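Local coordinates for GTPase activator-like protein (Chaetomium thermophilum, PDB 5HIU) that probably acts as a GTPase activator in its full-length form, TSC2, of which this chain is the helical N-terminal part, at residues T144-N148 with G209-L214. Numbering follows the deposited sequence.
Sequences TLWLN and GLIDML
The carboxamide of Asn148 presents its oxygen rather than its nitrogen to Met213: OD1 of Asn148 stands 4.0 Å from SD of Met213, with the thioether tilted off one face of the amide plane. CB of Asn148 touches the same sulfur at 3.9 Å, and the two side chains are set nearly perpendicular. Met213 gets there by leaving its helix with CG anti to the backbone N (chi1 -169°) and then bending at the next two torsions, which brings SD against CA as well as CB of Asn148, with CE beside OD1. Its CG meets CB of Leu147 at 3.7 Å, the two side chains running antiparallel alongside one another.

Segments 144-148 and 209-214, on helices 139-163 and 204-219, run nearly parallel, their axes 9.9 Å apart at 16°, as neighbours in one layer of an alpha solenoid, while helix 179-198 between them in sequence packs against both: Leu147 rests on Phe188, and Leu210 on Val191 and Ile195. Within this buried side, methyl CD1 of Leu147 meets methyl CD1 of Leu210 at 3.4 Å and approaches CD2 of Leu214, whose side chain also reaches helix 224-240.

Toward the start of the two segments the backbones come closest at Thr144 and Leu210, CA to CA 5.6 Å. Nearby, CG2 of Thr144 lies loosely against Gly209 O, at 4.2 Å. The Thr144 hydroxyl sits beside its own backbone N (chi1 -63°), hydrogen-bonded to Phe140 O one turn earlier, and OG1 thus faces CB of Leu210 at 3.8 Å as a packing neighbour.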
loop_
_atom_site.group_PDB
_atom_site.type_symbol
_atom_site.label_atom_id
_atom_site.label_comp_id
_atom_site.label_asym_id
_atom_site.label_seq_id
_atom_site.Cartn_x
_atom_site.Cartn_y
_atom_site.Cartn_z
ATOM N N THR A 144 -13.990 -5.251 -1.131
ATOM C CA THR A 144 -13.617 -4.370 -2.212
ATOM C C THR A 144 -14.699 -3.340 -2.444
ATOM O O THR A 144 -14.419 -2.181 -2.709
ATOM C CB THR A 144 -13.363 -5.175 -3.487
ATOM O OG1 THR A 144 -12.253 -6.059 -3.253
ATOM C CG2 THR A 144 -13.079 -4.243 -4.681
ATOM N N LEU A 145 -15.941 -3.763 -2.343
ATOM C CA LEU A 145 -17.056 -2.850 -2.523
ATOM C C LEU A 145 -16.995 -1.772 -1.438
ATOM O O LEU A 145 -16.938 -0.575 -1.707
ATOM C CB LEU A 145 -18.350 -3.640 -2.446
ATOM C CG LEU A 145 -19.674 -2.908 -2.630
ATOM C CD1 LEU A 145 -19.578 -1.804 -3.676
ATOM C CD2 LEU A 145 -20.742 -3.945 -2.984
ATOM N N TRP A 146 -16.948 -2.229 -0.203
ATOM C CA TRP A 146 -16.888 -1.349 0.942
ATOM C C TRP A 146 -15.700 -0.374 0.942
ATOM O O TRP A 146 -15.802 0.716 1.494
ATOM C CB TRP A 146 -16.848 -2.218 2.199
ATOM C CG TRP A 146 -18.169 -2.755 2.585
ATOM C CD1 TRP A 146 -19.335 -2.689 1.878
ATOM C CD2 TRP A 146 -18.469 -3.441 3.788
ATOM N NE1 TRP A 146 -20.340 -3.293 2.582
ATOM C CE2 TRP A 146 -19.831 -3.757 3.760
ATOM C CE3 TRP A 146 -17.713 -3.809 4.894
ATOM C CZ2 TRP A 146 -20.450 -4.435 4.780
ATOM C CZ3 TRP A 146 -18.326 -4.486 5.906
ATOM C CH2 TRP A 146 -19.690 -4.784 5.852
ATOM N N LEU A 147 -14.577 -0.775 0.354
ATOM C CA LEU A 147 -13.424 0.102 0.260
ATOM C C LEU A 147 -13.779 1.319 -0.551
ATOM O O LEU A 147 -13.453 2.446 -0.178
ATOM C CB LEU A 147 -12.254 -0.586 -0.442
ATOM C CG LEU A 147 -11.132 -1.133 0.414
ATOM C CD1 LEU A 147 -10.113 -1.771 -0.520
ATOM C CD2 LEU A 147 -10.491 -0.042 1.240
ATOM N N ASN A 148 -14.411 1.070 -1.696
ATOM C CA ASN A 148 -14.817 2.139 -2.580
ATOM C C ASN A 148 -15.740 3.058 -1.786
ATOM O O ASN A 148 -15.461 4.239 -1.634
ATOM C CB ASN A 148 -15.507 1.557 -3.806
ATOM C CG ASN A 148 -15.780 2.588 -4.896
ATOM O OD1 ASN A 148 -14.975 3.467 -5.181
ATOM N ND2 ASN A 148 -16.916 2.454 -5.532
ATOM N N GLY A 209 -9.096 -6.727 -8.598
ATOM C CA GLY A 209 -9.964 -5.632 -8.186
ATOM C C GLY A 209 -9.472 -4.937 -6.916
ATOM O O GLY A 209 -9.451 -3.698 -6.795
ATOM N N LEU A 210 -9.082 -5.735 -5.940
ATOM C CA LEU A 210 -8.703 -5.167 -4.675
ATOM C C LEU A 210 -7.461 -4.301 -4.864
ATOM O O LEU A 210 -7.436 -3.167 -4.414
ATOM C CB LEU A 210 -8.471 -6.266 -3.658
ATOM C CG LEU A 210 -7.893 -5.781 -2.341
ATOM C CD1 LEU A 210 -8.723 -4.669 -1.698
ATOM C CD2 LEU A 210 -7.775 -6.982 -1.424
ATOM N N ILE A 211 -6.464 -4.829 -5.573
ATOM C CA ILE A 211 -5.231 -4.102 -5.836
ATOM C C ILE A 211 -5.494 -2.750 -6.471
ATOM O O ILE A 211 -4.982 -1.740 -5.979
ATOM C CB ILE A 211 -4.276 -4.915 -6.728
ATOM C CG1 ILE A 211 -3.650 -6.053 -5.918
ATOM C CG2 ILE A 211 -3.163 -4.041 -7.285
ATOM C CD1 ILE A 211 -3.230 -7.240 -6.766
ATOM N N ASP A 212 -6.285 -2.730 -7.552
ATOM C CA ASP A 212 -6.658 -1.469 -8.223
ATOM C C ASP A 212 -7.197 -0.444 -7.245
ATOM O O ASP A 212 -6.827 0.730 -7.271
ATOM C CB ASP A 212 -7.754 -1.687 -9.283
ATOM C CG ASP A 212 -7.293 -2.511 -10.443
ATOM O OD1 ASP A 212 -6.090 -2.814 -10.532
ATOM O OD2 ASP A 212 -8.144 -2.872 -11.276
ATOM N N MET A 213 -8.102 -0.896 -6.400
ATOM C CA MET A 213 -8.756 -0.016 -5.451
ATOM C C MET A 213 -7.737 0.629 -4.489
ATOM O O MET A 213 -7.812 1.835 -4.215
ATOM C CB MET A 213 -9.796 -0.833 -4.679
ATOM C CG MET A 213 -10.769 -0.056 -3.821
ATOM S SD MET A 213 -11.797 1.037 -4.797
ATOM C CE MET A 213 -11.070 2.642 -4.439
ATOM N N LEU A 214 -6.774 -0.163 -4.006
ATOM C CA LEU A 214 -5.772 0.350 -3.074
ATOM C C LEU A 214 -4.838 1.352 -3.725
ATOM O O LEU A 214 -4.377 2.300 -3.079
ATOM C CB LEU A 214 -4.904 -0.762 -2.549
ATOM C CG LEU A 214 -5.632 -1.876 -1.849
ATOM C CD1 LEU A 214 -4.752 -3.092 -1.978
ATOM C CD2 LEU A 214 -5.934 -1.514 -0.405
#